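PDB 5ZRU: alpha-1,3-glucanase from Bacillus circulans, which probably hydrolyses alpha-1,3-glucan, this chain being the catalytic unit of a longer secreted GH87 enzyme. Local coordinates for residues I222-W233 with A250-N261. Residues are numbered along the deposited sequence; the frame is centred on the assembly and turned at random.
Sequences IPAGTFHLGNMW and AGIWHTNIQFTN. With PE5 (3,6,9,12,15,18,21,24-octaoxahexacosan-1-ol), chain C.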
loop_
_atom_site.group_PDB
_atom_site.type_symbol
_atom_site.label_atom_id
_atom_site.label_comp_id
_atom_site.label_asym_id
_atom_site.label_seq_id
_atom_site.Cartn_x
_atom_site.Cartn_y
_atom_site.Cartn_z
ATOM N N ILE A 222 -14.876 -20.642 1.849
ATOM C CA ILE A 222 -13.565 -21.191 2.167
ATOM C C ILE A 222 -13.446 -21.208 3.689
ATOM O O ILE A 222 -13.391 -20.138 4.311
ATOM C CB ILE A 222 -12.428 -20.377 1.532
ATOM C CG1 ILE A 222 -12.632 -20.265 0.022
ATOM C CG2 ILE A 222 -11.068 -21.048 1.814
ATOM C CD1 ILE A 222 -11.703 -19.261 -0.641
ATOM N N PRO A 223 -13.429 -22.384 4.333
ATOM C CA PRO A 223 -13.447 -22.415 5.804
ATOM C C PRO A 223 -12.129 -21.966 6.404
ATOM O O PRO A 223 -11.182 -21.651 5.675
ATOM C CB PRO A 223 -13.725 -23.889 6.123
ATOM C CG PRO A 223 -13.170 -24.613 4.959
ATOM C CD PRO A 223 -13.465 -23.735 3.756
ATOM N N ALA A 224 -12.067 -21.936 7.733
ATOM C CA ALA A 224 -10.831 -21.568 8.415
ATOM C C ALA A 224 -9.713 -22.542 8.068
ATOM O O ALA A 224 -9.936 -23.745 7.906
ATOM C CB ALA A 224 -11.043 -21.551 9.930
ATOM N N GLY A 225 -8.499 -22.016 7.977
ATOM C CA GLY A 225 -7.321 -22.818 7.721
ATOM C C GLY A 225 -6.496 -22.246 6.588
ATOM O O GLY A 225 -6.872 -21.286 5.919
ATOM N N THR A 226 -5.339 -22.868 6.389
ATOM C CA THR A 226 -4.435 -22.492 5.312
ATOM C C THR A 226 -4.606 -23.452 4.144
ATOM O O THR A 226 -4.491 -24.672 4.309
ATOM C CB THR A 226 -2.980 -22.495 5.781
ATOM O OG1 THR A 226 -2.809 -21.512 6.809
ATOM C CG2 THR A 226 -2.044 -22.168 4.610
ATOM N N PHE A 227 -4.875 -22.892 2.965
ATOM C CA PHE A 227 -4.999 -23.645 1.730
ATOM C C PHE A 227 -3.879 -23.232 0.788
ATOM O O PHE A 227 -3.512 -22.054 0.732
ATOM C CB PHE A 227 -6.366 -23.404 1.107
ATOM C CG PHE A 227 -7.482 -23.850 1.989
ATOM C CD1 PHE A 227 -7.978 -25.141 1.899
ATOM C CD2 PHE A 227 -7.993 -22.995 2.961
ATOM C CE1 PHE A 227 -9.006 -25.561 2.729
ATOM C CE2 PHE A 227 -9.003 -23.410 3.801
ATOM C CZ PHE A 227 -9.513 -24.696 3.684
ATOM N N HIS A 228 -3.335 -24.204 0.060
ATOM C CA HIS A 228 -2.146 -23.999 -0.756
ATOM C C HIS A 228 -2.511 -24.118 -2.225
ATOM O O HIS A 228 -3.084 -25.130 -2.653
ATOM C CB HIS A 228 -1.047 -25.002 -0.382
ATOM C CG HIS A 228 -0.479 -24.779 0.988
ATOM N ND1 HIS A 228 -1.017 -25.353 2.120
ATOM C CD2 HIS A 228 0.567 -24.029 1.409
ATOM C CE1 HIS A 228 -0.318 -24.978 3.178
ATOM N NE2 HIS A 228 0.647 -24.171 2.773
ATOM N N LEU A 229 -2.177 -23.090 -2.996
ATOM C CA LEU A 229 -2.520 -23.034 -4.412
ATOM C C LEU A 229 -1.233 -22.917 -5.219
ATOM O O LEU A 229 -0.554 -21.885 -5.165
ATOM C CB LEU A 229 -3.462 -21.864 -4.701
ATOM C CG LEU A 229 -4.748 -21.787 -3.874
ATOM C CD1 LEU A 229 -5.639 -20.662 -4.410
ATOM C CD2 LEU A 229 -5.519 -23.097 -3.907
ATOM N N GLY A 230 -0.895 -23.971 -5.964
ATOM C CA GLY A 230 0.356 -24.068 -6.688
ATOM C C GLY A 230 0.392 -23.399 -8.042
ATOM O O GLY A 230 1.334 -23.615 -8.810
ATOM N N ASN A 231 -0.617 -22.606 -8.377
ATOM C CA ASN A 231 -0.553 -21.761 -9.558
ATOM C C ASN A 231 -1.586 -20.656 -9.415
ATOM O O ASN A 231 -2.237 -20.525 -8.371
ATOM C CB ASN A 231 -0.774 -22.555 -10.847
ATOM C CG ASN A 231 0.093 -22.033 -11.983
ATOM O OD1 ASN A 231 -0.138 -20.927 -12.525
ATOM N ND2 ASN A 231 1.114 -22.816 -12.341
ATOM N N MET A 232 -1.741 -19.866 -10.477
ATOM C CA MET A 232 -2.733 -18.798 -10.475
ATOM C C MET A 232 -4.130 -19.399 -10.366
ATOM O O MET A 232 -4.437 -20.416 -10.997
ATOM C CB MET A 232 -2.607 -17.962 -11.751
ATOM C CG MET A 232 -3.548 -16.735 -11.823
ATOM S SD MET A 232 -3.465 -15.874 -13.398
ATOM C CE MET A 232 -1.731 -15.370 -13.449
ATOM N N TRP A 233 -4.971 -18.795 -9.529
ATOM C CA TRP A 233 -6.365 -19.212 -9.414
ATOM C C TRP A 233 -7.173 -18.421 -10.440
ATOM O O TRP A 233 -7.380 -17.217 -10.273
ATOM C CB TRP A 233 -6.883 -18.987 -7.994
ATOM C CG TRP A 233 -8.274 -19.540 -7.747
ATOM C CD1 TRP A 233 -8.991 -20.370 -8.570
ATOM C CD2 TRP A 233 -9.124 -19.259 -6.625
ATOM N NE1 TRP A 233 -10.226 -20.639 -8.018
ATOM C CE2 TRP A 233 -10.333 -19.968 -6.825
ATOM C CE3 TRP A 233 -8.974 -18.493 -5.464
ATOM C CZ2 TRP A 233 -11.379 -19.932 -5.907
ATOM C CZ3 TRP A 233 -10.015 -18.451 -4.555
ATOM C CH2 TRP A 233 -11.206 -19.166 -4.781
ATOM N N ALA A 250 -13.498 -17.419 6.112
ATOM C CA ALA A 250 -13.919 -17.357 7.508
ATOM C C ALA A 250 -13.369 -16.139 8.250
ATOM O O ALA A 250 -13.623 -15.994 9.453
ATOM C CB ALA A 250 -13.501 -18.636 8.247
ATOM N N GLY A 251 -12.645 -15.257 7.569
ATOM C CA GLY A 251 -12.074 -14.079 8.204
ATOM C C GLY A 251 -10.600 -13.919 7.870
ATOM O O GLY A 251 -9.876 -14.894 7.657
ATOM N N ILE A 252 -10.144 -12.663 7.828
ATOM C CA ILE A 252 -8.731 -12.436 7.521
ATOM C C ILE A 252 -7.811 -13.059 8.564
ATOM O O ILE A 252 -6.624 -13.267 8.291
ATOM C CB ILE A 252 -8.417 -10.928 7.362
ATOM C CG1 ILE A 252 -8.621 -10.172 8.688
ATOM C CG2 ILE A 252 -9.243 -10.335 6.222
ATOM C CD1 ILE A 252 -8.195 -8.683 8.621
ATOM N N TRP A 253 -8.323 -13.362 9.757
ATOM C CA TRP A 253 -7.530 -14.013 10.792
ATOM C C TRP A 253 -7.691 -15.530 10.799
ATOM O O TRP A 253 -7.096 -16.193 11.653
ATOM C CB TRP A 253 -7.901 -13.444 12.177
ATOM C CG TRP A 253 -7.326 -12.053 12.400
ATOM C CD1 TRP A 253 -7.978 -10.856 12.262
ATOM C CD2 TRP A 253 -5.976 -11.734 12.771
ATOM N NE1 TRP A 253 -7.115 -9.813 12.533
ATOM C CE2 TRP A 253 -5.881 -10.326 12.845
ATOM C CE3 TRP A 253 -4.835 -12.504 13.043
ATOM C CZ2 TRP A 253 -4.692 -9.670 13.189
ATOM C CZ3 TRP A 253 -3.643 -11.845 13.394
ATOM C CH2 TRP A 253 -3.588 -10.445 13.459
ATOM N N HIS A 254 -8.498 -16.089 9.897
ATOM C CA HIS A 254 -8.821 -17.512 9.951
ATOM C C HIS A 254 -8.541 -18.251 8.655
ATOM O O HIS A 254 -8.093 -19.401 8.702
ATOM C CB HIS A 254 -10.299 -17.699 10.346
ATOM C CG HIS A 254 -10.614 -17.183 11.715
ATOM N ND1 HIS A 254 -10.308 -17.886 12.860
ATOM C CD2 HIS A 254 -11.186 -16.027 12.124
ATOM C CE1 HIS A 254 -10.684 -17.186 13.918
ATOM N NE2 HIS A 254 -11.224 -16.056 13.497
ATOM N N THR A 255 -8.786 -17.629 7.502
ATOM C CA THR A 255 -8.653 -18.284 6.207
ATOM C C THR A 255 -7.459 -17.690 5.469
ATOM O O THR A 255 -7.474 -16.500 5.134
ATOM C CB THR A 255 -9.926 -18.111 5.375
ATOM O OG1 THR A 255 -11.019 -18.782 6.019
ATOM C CG2 THR A 255 -9.728 -18.689 3.981
ATOM N N ASN A 256 -6.437 -18.522 5.209
ATOM C CA ASN A 256 -5.214 -18.120 4.511
ATOM C C ASN A 256 -5.136 -18.842 3.173
ATOM O O ASN A 256 -5.160 -20.079 3.127
ATOM C CB ASN A 256 -3.956 -18.452 5.321
ATOM C CG ASN A 256 -3.807 -17.605 6.575
ATOM O OD1 ASN A 256 -4.647 -16.769 6.873
ATOM N ND2 ASN A 256 -2.729 -17.836 7.322
ATOM N N ILE A 257 -5.013 -18.081 2.092
ATOM C CA ILE A 257 -4.688 -18.642 0.787
ATOM C C ILE A 257 -3.205 -18.392 0.547
ATOM O O ILE A 257 -2.762 -17.237 0.462
ATOM C CB ILE A 257 -5.542 -18.037 -0.338
ATOM C CG1 ILE A 257 -7.019 -18.422 -0.179
ATOM C CG2 ILE A 257 -5.031 -18.531 -1.693
ATOM C CD1 ILE A 257 -7.926 -17.817 -1.272
ATOM N N GLN A 258 -2.436 -19.468 0.442
ATOM C CA GLN A 258 -0.990 -19.380 0.274
ATOM C C GLN A 258 -0.637 -19.852 -1.128
ATOM O O GLN A 258 -0.739 -21.046 -1.426
ATOM C CB GLN A 258 -0.259 -20.225 1.316
ATOM C CG GLN A 258 1.254 -20.218 1.100
ATOM C CD GLN A 258 1.850 -18.853 1.360
ATOM O OE1 GLN A 258 1.766 -18.338 2.478
ATOM N NE2 GLN A 258 2.441 -18.246 0.324
ATOM N N PHE A 259 -0.244 -18.925 -1.998
ATOM C CA PHE A 259 0.281 -19.324 -3.295
ATOM C C PHE A 259 1.711 -19.811 -3.117
ATOM O O PHE A 259 2.517 -19.156 -2.458
ATOM C CB PHE A 259 0.203 -18.166 -4.289
ATOM C CG PHE A 259 -1.209 -17.823 -4.683
ATOM C CD1 PHE A 259 -1.839 -18.517 -5.709
ATOM C CD2 PHE A 259 -1.921 -16.836 -4.001
ATOM C CE1 PHE A 259 -3.135 -18.222 -6.062
ATOM C CE2 PHE A 259 -3.232 -16.533 -4.355
ATOM C CZ PHE A 259 -3.834 -17.217 -5.387
ATOM N N THR A 260 2.017 -20.981 -3.686
ATOM C CA THR A 260 3.291 -21.638 -3.438
ATOM C C THR A 260 4.265 -21.559 -4.602
ATOM O O THR A 260 5.426 -21.958 -4.439
ATOM C CB THR A 260 3.071 -23.119 -3.091
ATOM O OG1 THR A 260 2.402 -23.771 -4.179
ATOM C CG2 THR A 260 2.232 -23.253 -1.824
ATOM N N ASN A 261 3.837 -21.069 -5.761
ATOM C CA ASN A 261 4.660 -21.112 -6.963
ATOM C C ASN A 261 5.389 -19.786 -7.131
ATOM O O ASN A 261 4.731 -18.738 -7.213
ATOM C CB ASN A 261 3.786 -21.408 -8.179
ATOM C CG ASN A 261 4.584 -21.843 -9.402
ATOM O OD1 ASN A 261 5.689 -21.373 -9.637
ATOM N ND2 ASN A 261 4.000 -22.733 -10.203
HETATM C C48 PE5 C . 5.505 -20.567 0.682
HETATM C C50 PE5 C . 6.205 -19.204 0.622
HETATM O O1 PE5 C . 7.482 -19.293 1.195
HETATM C C1 PE5 C . 8.242 -18.118 1.130
HETATM C C2 PE5 C . 9.527 -18.254 1.952
HETATM O O2 PE5 C . 9.208 -18.399 3.307
HETATM C C3 PE5 C . 10.281 -18.681 4.159
HETATM C C4 PE5 C . 9.766 -18.876 5.591
HETATM O O3 PE5 C . 9.056 -17.739 6.004
HETATM C C5 PE5 C . 8.596 -17.734 7.329
HETATM C C6 PE5 C . 7.121 -17.312 7.386
HETATM O O4 PE5 C . 6.972 -15.918 7.487
HETATM C C7 PE5 C . 5.929 -15.354 6.734
HETATM C C8 PE5 C . 4.606 -16.064 7.032
HETATM O O5 PE5 C . 3.679 -15.748 6.042
HETATM C C9 PE5 C . 2.519 -16.535 6.049
HETATM C C10 PE5 C . 1.371 -15.706 6.609
HETATM O O6 PE5 C . 0.781 -16.393 7.672
HETATM C C11 PE5 C . 0.053 -15.590 8.555
HETATM C C12 PE5 C . -0.292 -16.375 9.813
HETATM O O7 PE5 C . -1.683 -16.440 9.878
HETATM C C13 PE5 C . -2.225 -16.296 11.159
HETATM C C14 PE5 C . -3.582 -16.995 11.184
HETATM O O8 PE5 C . -3.500 -18.137 10.378
HETATM C C15 PE5 C . -4.688 -18.870 10.231
HETATM C C16 PE5 C . -4.498 -20.273 10.825
HETATM O O52 PE5 C . -4.391 -21.234 9.812
HETATM O O HOH W 1 -0.530 -19.705 6.631
HETATM O O HOH W 2 1.215 -20.354 -6.675
#
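Q258 N gives its hydrogen to F227 O at 2.8 Å. L229 N returns a bond to Q258 O. Strand 225-229 runs parallel to strand 255-259, and G225, F227 and L229 supply its backbone hydrogen bonds across the pair. From there the Q258 side chain runs over the face shared by T226, H228 and N256. Its CB lies 3.9 Å from H228 CD2. Its CG, anti to the backbone N (chi1 176°), touches the same CD2. CD comes 4.1 Å from C48 of the polyether PE5. The bend at chi2 (67°) brings NE2 back to bond F259 O at 2.9 Å. OE1 takes a hydrogen bond from N285 ND2. PE5 also passes near NE2, and N256 ND2 bonds its O7. With an alanine here, F259 O and N285 ND2 would probably lose these partners, and H228 CD2 its contact with CG. On the other face, L229 CD1 meets I257 CG2 at 3.5 Å, and I257 CD1 reaches W233 CZ3. N261 ND2 closes the far end on G230 O, while N261 OD1 bonds N263 ND2. These are neighbouring coils of the parallel beta-helix in the catalytic domain. Helix 203-216 packs on I222, L229 and W233, while strand 277-285 continues the stack beyond 255-259.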